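Local coordinates for aeromonas extracellular serine protease (Aeromonas sobria, PDB 3WQB), which cleaves peptide bonds after paired basic residues, one of them lysine, as a secreted calcium-binding serine protease of the furin-like subtilase family and probable virulence factor, at residues M14-P26 with A53-T65. The protein carries 1 engineered substitution. Sequence-based numbering, arbitrary orientation.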
# COMPACT_ATOMS: atom_id res chain seq x y z
N MET A 14 -12.70 33.46 8.34
CA MET A 14 -11.41 32.90 7.91
C MET A 14 -11.58 32.01 6.68
O MET A 14 -12.41 31.11 6.66
CB MET A 14 -10.79 32.11 9.07
CG MET A 14 -9.46 31.41 8.74
SD MET A 14 -8.10 32.50 8.24
CE MET A 14 -7.93 33.54 9.69
N ASP A 15 -10.76 32.28 5.67
CA ASP A 15 -10.65 31.44 4.48
C ASP A 15 -9.58 30.39 4.79
O ASP A 15 -8.41 30.72 4.95
CB ASP A 15 -10.25 32.30 3.27
CG ASP A 15 -10.07 31.52 1.98
OD1 ASP A 15 -10.12 30.27 1.97
OD2 ASP A 15 -9.86 32.19 0.94
N ILE A 16 -9.99 29.13 4.88
CA ILE A 16 -9.07 28.03 5.20
C ILE A 16 -8.57 27.31 3.94
O ILE A 16 -7.89 26.27 4.04
CB ILE A 16 -9.70 27.00 6.17
CG1 ILE A 16 -10.96 26.37 5.56
CG2 ILE A 16 -9.99 27.66 7.54
CD1 ILE A 16 -11.33 25.01 6.14
N GLY A 17 -8.89 27.88 2.78
CA GLY A 17 -8.59 27.25 1.50
C GLY A 17 -7.17 27.34 1.00
O GLY A 17 -6.29 27.95 1.63
N ARG A 18 -6.96 26.74 -0.16
CA ARG A 18 -5.64 26.59 -0.78
C ARG A 18 -5.09 27.86 -1.41
O ARG A 18 -3.93 27.89 -1.83
CB ARG A 18 -5.68 25.49 -1.84
CG ARG A 18 -6.02 24.13 -1.28
CD ARG A 18 -6.17 23.08 -2.38
NE ARG A 18 -6.51 21.78 -1.79
CZ ARG A 18 -5.64 20.96 -1.21
NH1 ARG A 18 -4.34 21.27 -1.16
NH2 ARG A 18 -6.05 19.81 -0.68
N SER A 19 -5.93 28.90 -1.49
CA SER A 19 -5.50 30.19 -2.04
C SER A 19 -5.76 31.36 -1.08
O SER A 19 -5.79 32.51 -1.51
CB SER A 19 -6.19 30.45 -3.39
OG SER A 19 -7.59 30.57 -3.23
N SER A 20 -5.93 31.04 0.20
CA SER A 20 -6.28 32.04 1.21
C SER A 20 -5.22 33.12 1.36
O SER A 20 -4.02 32.86 1.27
CB SER A 20 -6.49 31.35 2.56
OG SER A 20 -6.77 32.30 3.57
N THR A 21 -5.66 34.34 1.63
CA THR A 21 -4.74 35.43 1.98
C THR A 21 -3.98 35.16 3.28
O THR A 21 -2.93 35.77 3.54
CB THR A 21 -5.48 36.78 2.12
OG1 THR A 21 -6.43 36.70 3.19
CG2 THR A 21 -6.18 37.16 0.81
N GLU A 22 -4.50 34.24 4.10
CA GLU A 22 -3.91 33.91 5.39
C GLU A 22 -2.98 32.68 5.32
O GLU A 22 -2.50 32.20 6.35
CB GLU A 22 -5.00 33.68 6.45
CG GLU A 22 -5.80 34.95 6.78
CD GLU A 22 -4.99 36.02 7.50
OE1 GLU A 22 -3.88 35.72 8.00
OE2 GLU A 22 -5.47 37.17 7.56
N ARG A 23 -2.73 32.20 4.11
CA ARG A 23 -1.98 30.97 3.91
C ARG A 23 -0.47 31.19 4.06
O ARG A 23 0.19 31.74 3.18
CB ARG A 23 -2.36 30.40 2.54
CG ARG A 23 -1.69 29.13 2.11
CD ARG A 23 -2.50 28.54 0.99
NE ARG A 23 -1.79 27.50 0.26
CZ ARG A 23 -0.98 27.73 -0.77
NH1 ARG A 23 -0.74 28.96 -1.20
NH2 ARG A 23 -0.40 26.70 -1.38
N CYS A 24 0.06 30.74 5.21
CA CYS A 24 1.49 30.78 5.52
C CYS A 24 1.80 29.76 6.61
O CYS A 24 0.89 29.32 7.32
CB CYS A 24 1.95 32.19 5.97
SG CYS A 24 1.18 32.82 7.51
N LEU A 25 3.08 29.41 6.74
CA LEU A 25 3.54 28.49 7.76
C LEU A 25 4.43 29.18 8.78
O LEU A 25 5.42 29.82 8.40
CB LEU A 25 4.37 27.37 7.14
CG LEU A 25 3.76 26.49 6.05
CD1 LEU A 25 4.83 25.62 5.40
CD2 LEU A 25 2.61 25.65 6.64
N PRO A 26 4.12 29.03 10.08
CA PRO A 26 5.09 29.44 11.09
C PRO A 26 6.35 28.57 11.03
O PRO A 26 6.34 27.44 10.49
CB PRO A 26 4.36 29.19 12.42
CG PRO A 26 2.90 29.16 12.06
CD PRO A 26 2.87 28.53 10.70
N ALA A 53 0.79 26.20 -7.72
CA ALA A 53 0.44 26.58 -6.36
C ALA A 53 -0.88 25.98 -5.88
O ALA A 53 -1.85 25.88 -6.65
CB ALA A 53 0.41 28.10 -6.24
N GLY A 54 -0.90 25.57 -4.61
CA GLY A 54 -2.11 25.04 -3.97
C GLY A 54 -2.15 23.53 -3.84
O GLY A 54 -2.93 22.98 -3.07
N ASN A 55 -1.30 22.86 -4.61
CA ASN A 55 -1.25 21.40 -4.64
C ASN A 55 -0.33 20.86 -3.54
O ASN A 55 0.86 20.62 -3.74
CB ASN A 55 -0.85 20.93 -6.04
CG ASN A 55 -1.90 21.28 -7.06
OD1 ASN A 55 -1.68 22.11 -7.95
ND2 ASN A 55 -3.06 20.66 -6.93
N ASP A 56 -0.93 20.72 -2.36
CA ASP A 56 -0.22 20.40 -1.13
C ASP A 56 -1.23 19.77 -0.16
O ASP A 56 -2.36 19.47 -0.56
CB ASP A 56 0.42 21.67 -0.55
CG ASP A 56 -0.57 22.82 -0.43
OD1 ASP A 56 -1.71 22.59 0.03
OD2 ASP A 56 -0.21 23.97 -0.78
N LEU A 57 -0.84 19.60 1.10
CA LEU A 57 -1.73 18.96 2.07
C LEU A 57 -2.73 19.92 2.73
O LEU A 57 -3.50 19.51 3.60
CB LEU A 57 -0.91 18.23 3.14
CG LEU A 57 -0.01 17.13 2.58
CD1 LEU A 57 0.98 16.68 3.65
CD2 LEU A 57 -0.83 15.94 2.06
N ASN A 58 -2.69 21.19 2.31
CA ASN A 58 -3.52 22.27 2.88
C ASN A 58 -3.60 22.18 4.39
O ASN A 58 -4.68 22.01 4.97
CB ASN A 58 -4.92 22.37 2.23
CG ASN A 58 -5.53 23.76 2.42
OD1 ASN A 58 -4.84 24.77 2.32
ND2 ASN A 58 -6.82 23.80 2.71
N LEU A 59 -2.44 22.28 5.02
CA LEU A 59 -2.32 22.09 6.47
C LEU A 59 -1.90 23.38 7.18
O LEU A 59 -1.67 23.36 8.39
CB LEU A 59 -1.34 20.96 6.80
CG LEU A 59 0.07 21.01 6.18
CD1 LEU A 59 0.88 22.20 6.64
CD2 LEU A 59 0.79 19.71 6.50
N TRP A 60 -1.83 24.48 6.45
CA TRP A 60 -1.33 25.73 7.03
C TRP A 60 -2.12 26.21 8.26
O TRP A 60 -1.54 26.78 9.18
CB TRP A 60 -1.24 26.82 5.96
CG TRP A 60 -2.55 27.22 5.35
CD1 TRP A 60 -3.10 26.75 4.20
CD2 TRP A 60 -3.46 28.19 5.87
NE1 TRP A 60 -4.31 27.37 3.96
CE2 TRP A 60 -4.55 28.26 4.98
CE3 TRP A 60 -3.47 29.01 7.02
CZ2 TRP A 60 -5.64 29.11 5.18
CZ3 TRP A 60 -4.56 29.86 7.22
CH2 TRP A 60 -5.63 29.90 6.31
N TRP A 61 -3.43 25.99 8.27
CA TRP A 61 -4.26 26.44 9.37
C TRP A 61 -4.05 25.56 10.60
O TRP A 61 -4.05 26.06 11.71
CB TRP A 61 -5.73 26.51 8.94
CG TRP A 61 -6.69 27.03 9.98
CD1 TRP A 61 -7.13 28.32 10.12
CD2 TRP A 61 -7.36 26.26 10.98
NE1 TRP A 61 -8.03 28.39 11.16
CE2 TRP A 61 -8.20 27.14 11.70
CE3 TRP A 61 -7.34 24.90 11.34
CZ2 TRP A 61 -8.99 26.72 12.77
CZ3 TRP A 61 -8.14 24.48 12.40
CH2 TRP A 61 -8.96 25.38 13.10
N ALA A 62 -3.83 24.26 10.40
CA ALA A 62 -3.39 23.42 11.50
C ALA A 62 -2.10 23.98 12.13
O ALA A 62 -2.02 24.17 13.34
CB ALA A 62 -3.19 21.99 11.05
N HIS A 63 -1.11 24.27 11.29
CA HIS A 63 0.15 24.79 11.79
C HIS A 63 -0.01 26.14 12.48
O HIS A 63 0.60 26.36 13.52
CB HIS A 63 1.19 24.83 10.68
CG HIS A 63 1.82 23.50 10.40
ND1 HIS A 63 3.10 23.36 9.93
CD2 HIS A 63 1.34 22.24 10.54
CE1 HIS A 63 3.39 22.08 9.78
NE2 HIS A 63 2.33 21.38 10.15
N ARG A 64 -0.83 27.03 11.92
CA ARG A 64 -1.02 28.35 12.51
C ARG A 64 -1.86 28.31 13.78
O ARG A 64 -1.87 29.28 14.52
CB ARG A 64 -1.65 29.33 11.50
CG ARG A 64 -0.73 29.72 10.36
CD ARG A 64 -1.28 30.90 9.57
NE ARG A 64 -1.13 32.15 10.32
CZ ARG A 64 -1.63 33.33 9.95
NH1 ARG A 64 -2.33 33.45 8.83
NH2 ARG A 64 -1.43 34.39 10.72
N THR A 65 -2.58 27.22 14.03
CA THR A 65 -3.36 27.10 15.28
C THR A 65 -2.77 26.11 16.28
O THR A 65 -3.41 25.76 17.27
CB THR A 65 -4.85 26.74 15.02
OG1 THR A 65 -4.93 25.47 14.37
CG2 THR A 65 -5.56 27.81 14.16
O HOH W 1 -2.40 24.97 1.16
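Arg18 and Arg23 converge on Asp56, one on each carboxylate oxygen. Arg23 NH2 meets Asp56 OD2 at 2.8 Å, nearly in line with the C-O bond, and Arg18 NH1 forms the longer salt bridge to Asp56 OD1 at 3.2 Å. The same Arg18 NH1 donates to two carbonyls, Asp56 O at 2.7 Å from above the carbonyl plane and Gly54 O almost end-on, while Asn58 CB lies over one face of the guanidinium. Water 1 ties Arg23 NE to Asp56 OD1 and Asn58 OD1. Asn40 takes part from outside, its N donating to Asp56 OD2 and its O accepting from Arg23 NH2. Asn58 ND2 gives hydrogen bonds to Ile16 O and to Asp418. A separate salt bridge joins Arg64 NH1 to Glu22 OE1 on its anti lone pair (2.9 Å); this nitrogen also grips Glu22 O, and Cys24 SG, in disulfide with Cys4, lies over the guanidinium face.

Between the two charged groups the loop wraps the Trp60 indole. With CG set between the backbone N and the carbonyl carbon (chi1 63°), the indole reaches into the loop, where NE1 donates to Gly17 O at 3.1 Å. Arg23 CG makes a CH-pi contact over the five-membered ring, 3.7 Å from its centroid, with Glu22 C over the same face; Asp15 O and Met14 SD meet the edge, the latter a Met-aromatic contact. Ile16 CG2 makes a CH-pi contact over one face of the Trp61 five-membered ring, and Leu25 CD2 packs on Leu59 CD1, 3.9 Å away.

The contact fastens the N-terminal loop, with its two consecutive type I turns, onto helix 60-64 of the subtilisin domain. Helix 419-426 borders it through Ile16, Asn58 and Trp60, and His63 NE2 bonds to Ile135 O in a neighbouring loop.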